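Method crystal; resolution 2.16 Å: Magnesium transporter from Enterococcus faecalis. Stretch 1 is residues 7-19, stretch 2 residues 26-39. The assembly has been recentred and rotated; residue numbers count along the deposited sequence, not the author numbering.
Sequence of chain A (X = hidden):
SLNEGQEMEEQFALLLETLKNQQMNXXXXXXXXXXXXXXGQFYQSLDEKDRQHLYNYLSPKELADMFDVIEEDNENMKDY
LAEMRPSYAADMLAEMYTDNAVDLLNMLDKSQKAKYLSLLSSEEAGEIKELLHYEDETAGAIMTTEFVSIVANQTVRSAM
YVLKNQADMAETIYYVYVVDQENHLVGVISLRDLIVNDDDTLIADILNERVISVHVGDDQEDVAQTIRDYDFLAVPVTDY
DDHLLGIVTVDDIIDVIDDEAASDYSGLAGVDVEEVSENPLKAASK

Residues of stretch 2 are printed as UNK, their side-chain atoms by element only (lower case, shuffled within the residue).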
# COMPACT_ATOMS: atom_id res chain seq x y z
N GLU A 7 20.97 -1.14 18.10
CA GLU A 7 20.31 -1.15 16.76
C GLU A 7 20.52 -2.49 16.06
O GLU A 7 20.68 -3.53 16.70
CB GLU A 7 20.89 -0.04 15.88
CG GLU A 7 21.05 1.28 16.58
CD GLU A 7 19.72 1.89 16.97
OE1 GLU A 7 19.09 2.55 16.11
OE2 GLU A 7 19.30 1.69 18.13
N MSE A 8 20.52 -2.43 14.73
CA MSE A 8 20.69 -3.60 13.89
C MSE A 8 21.91 -4.41 14.30
O MSE A 8 21.83 -5.63 14.45
CB MSE A 8 20.85 -3.17 12.44
CG MSE A 8 20.46 -4.24 11.46
SE MSE A 8 18.66 -4.75 11.85
CE MSE A 8 17.77 -3.22 11.07
N GLU A 9 23.03 -3.73 14.47
CA GLU A 9 24.27 -4.39 14.84
C GLU A 9 24.10 -5.29 16.07
O GLU A 9 24.35 -6.49 16.00
CB GLU A 9 25.38 -3.35 15.09
CG GLU A 9 25.13 -2.36 16.24
CD GLU A 9 24.12 -1.27 15.90
OE1 GLU A 9 24.21 -0.66 14.81
OE2 GLU A 9 23.24 -1.00 16.75
N GLU A 10 23.66 -4.70 17.17
CA GLU A 10 23.45 -5.45 18.41
C GLU A 10 22.68 -6.75 18.18
O GLU A 10 23.16 -7.83 18.51
CB GLU A 10 22.71 -4.58 19.42
CG GLU A 10 22.28 -5.32 20.68
CD GLU A 10 21.48 -4.45 21.63
OE1 GLU A 10 20.48 -3.85 21.17
OE2 GLU A 10 21.84 -4.36 22.82
N GLN A 11 21.49 -6.63 17.61
CA GLN A 11 20.65 -7.79 17.34
C GLN A 11 21.35 -8.86 16.51
O GLN A 11 21.32 -10.04 16.86
CB GLN A 11 19.35 -7.36 16.65
CG GLN A 11 18.12 -7.39 17.55
CD GLN A 11 17.69 -8.81 17.87
OE1 GLN A 11 17.21 -9.54 17.00
NE2 GLN A 11 17.86 -9.21 19.13
N PHE A 12 21.97 -8.45 15.41
CA PHE A 12 22.67 -9.38 14.54
C PHE A 12 23.76 -10.14 15.30
O PHE A 12 23.94 -11.34 15.10
CB PHE A 12 23.29 -8.64 13.35
CG PHE A 12 22.30 -8.31 12.25
CD1 PHE A 12 20.93 -8.54 12.42
CD2 PHE A 12 22.73 -7.79 11.04
CE1 PHE A 12 20.02 -8.24 11.41
CE2 PHE A 12 21.83 -7.49 10.02
CZ PHE A 12 20.47 -7.72 10.21
N ALA A 13 24.47 -9.44 16.18
CA ALA A 13 25.55 -10.04 16.97
C ALA A 13 25.03 -11.17 17.86
O ALA A 13 25.65 -12.24 17.94
CB ALA A 13 26.23 -8.97 17.83
N LEU A 14 23.90 -10.93 18.52
CA LEU A 14 23.29 -11.95 19.38
C LEU A 14 22.88 -13.11 18.49
O LEU A 14 23.10 -14.27 18.82
CB LEU A 14 22.06 -11.38 20.09
CG LEU A 14 22.19 -10.65 21.43
CD1 LEU A 14 23.17 -9.47 21.33
CD2 LEU A 14 20.82 -10.17 21.84
N LEU A 15 22.27 -12.77 17.35
CA LEU A 15 21.81 -13.77 16.39
C LEU A 15 22.95 -14.66 15.92
O LEU A 15 22.81 -15.88 15.88
CB LEU A 15 21.19 -13.07 15.18
CG LEU A 15 19.74 -13.37 14.79
CD1 LEU A 15 19.46 -12.71 13.45
CD2 LEU A 15 19.50 -14.86 14.70
N LEU A 16 24.08 -14.05 15.55
CA LEU A 16 25.25 -14.80 15.09
C LEU A 16 25.74 -15.79 16.14
O LEU A 16 26.20 -16.88 15.82
CB LEU A 16 26.40 -13.84 14.74
CG LEU A 16 26.73 -13.67 13.24
CD1 LEU A 16 27.80 -12.59 13.06
CD2 LEU A 16 27.19 -14.99 12.66
N GLU A 17 25.64 -15.39 17.41
CA GLU A 17 26.07 -16.25 18.49
C GLU A 17 25.16 -17.45 18.68
O GLU A 17 25.64 -18.57 18.85
CB GLU A 17 26.20 -15.45 19.79
CG GLU A 17 27.50 -14.67 19.88
CD GLU A 17 28.73 -15.58 19.91
OE1 GLU A 17 28.87 -16.37 20.88
OE2 GLU A 17 29.55 -15.52 18.97
N THR A 18 23.85 -17.24 18.66
CA THR A 18 22.93 -18.36 18.83
C THR A 18 23.15 -19.31 17.67
O THR A 18 22.97 -20.52 17.79
CB THR A 18 21.45 -17.91 18.82
OG1 THR A 18 21.04 -17.63 17.48
CG2 THR A 18 21.25 -16.67 19.68
N LEU A 19 23.54 -18.74 16.53
CA LEU A 19 23.79 -19.52 15.33
C LEU A 19 25.00 -20.42 15.53
O LEU A 19 24.93 -21.63 15.32
CB LEU A 19 24.02 -18.59 14.14
CG LEU A 19 24.15 -19.23 12.76
CD1 LEU A 19 22.99 -20.18 12.51
CD2 LEU A 19 24.20 -18.14 11.70
N UNK A 26 16.55 -20.69 20.05
CA UNK A 26 16.86 -19.30 20.38
C UNK A 26 17.02 -18.54 19.07
O UNK A 26 16.54 -17.42 18.91
c UNK A 26 17.57 -17.02 22.38
o UNK A 26 18.23 -16.13 22.96
o UNK A 26 16.54 -16.77 21.72
c UNK A 26 18.15 -19.21 21.18
c UNK A 26 18.04 -18.47 22.51
N UNK A 27 17.71 -19.17 18.12
CA UNK A 27 17.95 -18.60 16.81
C UNK A 27 16.63 -18.28 16.12
O UNK A 27 16.38 -17.15 15.74
c UNK A 27 19.89 -17.69 12.88
c UNK A 27 18.87 -19.13 14.52
c UNK A 27 18.03 -19.63 13.54
c UNK A 27 19.04 -18.20 11.90
c UNK A 27 18.11 -19.17 12.23
c UNK A 27 18.73 -19.58 15.94
c UNK A 27 19.80 -18.16 14.18
N UNK A 28 15.79 -19.31 15.97
CA UNK A 28 14.50 -19.16 15.34
C UNK A 28 13.68 -18.01 15.91
O UNK A 28 13.15 -17.20 15.15
c UNK A 28 13.70 -20.45 15.45
c UNK A 28 11.82 -22.84 12.72
n UNK A 28 11.60 -23.28 11.50
c UNK A 28 14.26 -21.60 14.65
c UNK A 28 13.32 -22.78 14.69
n UNK A 28 10.93 -22.06 13.31
n UNK A 28 12.94 -23.19 13.35
N UNK A 29 13.57 -17.97 17.24
CA UNK A 29 12.81 -16.91 17.91
C UNK A 29 13.29 -15.52 17.50
O UNK A 29 12.48 -14.65 17.19
o UNK A 29 12.99 -19.11 22.13
c UNK A 29 12.16 -18.10 20.13
o UNK A 29 12.06 -17.13 22.32
c UNK A 29 12.42 -18.12 21.63
c UNK A 29 12.95 -17.01 19.44
N UNK A 30 14.60 -15.32 17.54
CA UNK A 30 15.20 -14.04 17.19
C UNK A 30 15.05 -13.73 15.70
O UNK A 30 14.47 -12.71 15.33
c UNK A 30 18.51 -14.26 19.26
c UNK A 30 16.69 -14.03 17.57
c UNK A 30 16.51 -12.85 19.77
c UNK A 30 17.01 -14.11 19.07
N UNK A 31 15.56 -14.63 14.86
CA UNK A 31 15.50 -14.47 13.42
C UNK A 31 14.09 -14.17 12.94
O UNK A 31 13.86 -13.18 12.23
c UNK A 31 15.09 -16.17 10.43
c UNK A 31 15.13 -16.05 9.03
c UNK A 31 17.22 -14.86 9.21
c UNK A 31 16.20 -15.40 8.42
c UNK A 31 16.02 -15.74 12.73
c UNK A 31 17.16 -14.99 10.61
c UNK A 31 16.09 -15.64 11.23
N UNK A 32 13.14 -15.02 13.33
CA UNK A 32 11.76 -14.87 12.92
C UNK A 32 11.07 -13.64 13.51
O UNK A 32 9.96 -13.32 13.14
c UNK A 32 11.68 -17.09 11.02
c UNK A 32 10.69 -17.19 12.16
c UNK A 32 10.71 -18.59 12.78
c UNK A 32 10.97 -16.15 13.26
N UNK A 33 11.74 -12.95 14.43
CA UNK A 33 11.17 -11.74 15.03
C UNK A 33 11.56 -10.54 14.16
O UNK A 33 11.00 -9.45 14.27
c UNK A 33 11.69 -11.56 16.45
N UNK A 34 12.55 -10.75 13.30
CA UNK A 34 13.03 -9.70 12.40
C UNK A 34 12.12 -9.64 11.17
O UNK A 34 11.58 -10.65 10.74
c UNK A 34 16.83 -10.66 12.15
c UNK A 34 15.65 -10.08 12.89
c UNK A 34 15.98 -8.69 13.41
c UNK A 34 14.46 -10.01 11.93
N UNK A 35 11.99 -8.44 10.62
CA UNK A 35 11.21 -8.20 9.40
C UNK A 35 12.01 -8.92 8.30
O UNK A 35 13.23 -8.96 8.37
c UNK A 35 10.99 -6.44 6.55
c UNK A 35 11.15 -6.70 9.12
c UNK A 35 8.97 -5.58 6.44
n UNK A 35 9.25 -5.80 7.72
n UNK A 35 10.00 -5.95 5.71
c UNK A 35 10.52 -6.35 7.81
N UNK A 36 11.34 -9.47 7.29
CA UNK A 36 12.04 -10.18 6.23
C UNK A 36 13.20 -9.44 5.57
O UNK A 36 14.13 -10.07 5.08
c UNK A 36 10.24 -11.84 5.65
c UNK A 36 10.21 -9.51 4.63
c UNK A 36 11.08 -10.67 5.13
c UNK A 36 9.42 -9.84 3.38
N UNK A 37 13.15 -8.11 5.54
CA UNK A 37 14.25 -7.34 4.95
C UNK A 37 15.48 -7.39 5.85
O UNK A 37 16.61 -7.43 5.37
c UNK A 37 16.88 -4.23 3.01
c UNK A 37 13.88 -5.88 4.74
c UNK A 37 17.38 -3.43 4.03
c UNK A 37 15.09 -5.00 4.47
o UNK A 37 18.49 -2.65 3.84
c UNK A 37 16.74 -3.41 5.27
c UNK A 37 15.74 -5.01 3.24
c UNK A 37 15.61 -4.19 5.48
N UNK A 38 15.25 -7.36 7.16
CA UNK A 38 16.37 -7.42 8.10
C UNK A 38 16.92 -8.86 8.05
O UNK A 38 18.13 -9.08 8.17
c UNK A 38 15.89 -7.06 9.52
o UNK A 38 14.91 -4.13 11.34
o UNK A 38 14.23 -6.18 11.72
c UNK A 38 14.76 -5.31 10.98
c UNK A 38 15.22 -5.70 9.59
N UNK A 39 16.02 -9.82 7.86
CA UNK A 39 16.43 -11.22 7.74
C UNK A 39 17.38 -11.34 6.56
O UNK A 39 18.39 -12.05 6.62
o UNK A 39 13.04 -13.98 7.61
c UNK A 39 13.09 -13.12 8.49
c UNK A 39 14.37 -12.36 8.77
c UNK A 39 15.21 -12.12 7.52
n UNK A 39 12.04 -12.79 9.24
O HOH W 1 14.70 -10.30 17.04

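Position 26 has three carbons in line, the last carrying two oxygens, with its CB 4.3 Å from Thr-18 CB, a marginal contact: Glu-26. Position 27 has one carbon, then a six-carbon ring without a heteroatom, and touches Leu-15, Thr-18 and Leu-19, hence Phe-27. Leu-19 CD1 sits over one ring face, 4.0 Å from Phe-27 CE1, while Thr-18 OG1 lies near the ring plane, 3.4 Å from Phe-27 CB; Leu-15 CD2 approaches obliquely, 3.4 Å from Phe-27 CD1.

Position 28 carries three carbons, a nitrogen, then a carbon bearing two more nitrogens, a guanidinium: Arg-28, whose CA-to-CB bond points away from stretch 1. Position 29, three carbons ending in two oxygens and out of reach of stretch 1, is Glu-29.

Position 30 has four carbons forked at the second and touches Gln-11, Leu-15 and Thr-18, so Leu-30. Its CA-to-CB bond points toward the first helix, with Leu-30 CD1 3.7 Å from Thr-18 CG2 and Leu-30 CD2 3.9 Å from Gln-11 NE2. Position 31 again shows one carbon and a six-carbon ring, its CB 4.1 Å from Leu-15 CD2: Phe-31.

Position 32, four carbons forked at the second, is Leu-32, and position 33, a single carbon, is Ala-33; neither makes a contact. Position 34 has four carbons, forked at the second, and packs on Leu-15, Phe-12 and Gln-11: Leu-34. Its CD1 is 3.6 Å from Leu-15 CD1 and 4.1 Å from Phe-12 CE1. Leu-34 closes a type I turn that begins at Phe-31.

At position 35 a five-membered ring of three carbons and two nitrogens follows one carbon, out of reach of stretch 1, identifying His-35, the N-cap of the next helix. Position 36, four carbons forked at the first with one arm two carbons long, far from stretch 1, is Ile-36. Position 37, one carbon and then a six-carbon ring bearing an oxygen, with no contact to stretch 1, is Tyr-37.

Position 38 has three carbons and two terminal oxygens, and touches Met-8 and Phe-12: Glu-38. Its OE2 lies 3.0 Å from CE of Met-8, a poorly ordered selenomethionine, and its backbone O 3.4 Å from Phe-12 CZ. Position 39, three carbons ending in one oxygen and one nitrogen, without contact to stretch 1, is Gln-39; its NE2 donates to Leu-34 O at 2.7 Å, within the stretch.

The contact works by apolar packing. The helix of stretch 1 and the first helix of stretch 2 run nearly antiparallel (153°), 9.0 Å apart at closest approach, and Leu-15 reaches Phe-27, Leu-30, Phe-31 and Leu-34. No direct hydrogen bond crosses; water 1 bridges instead, donating to Gln-11 OE1 (2.6 Å) and Leu-30 O (3.0 Å). Thr-18 OG1 donates to Leu-15 O at 3.0 Å, satisfying its hydroxyl within its own helix.

Stretch 2 (26-39) EFRELFLALHIYEQ
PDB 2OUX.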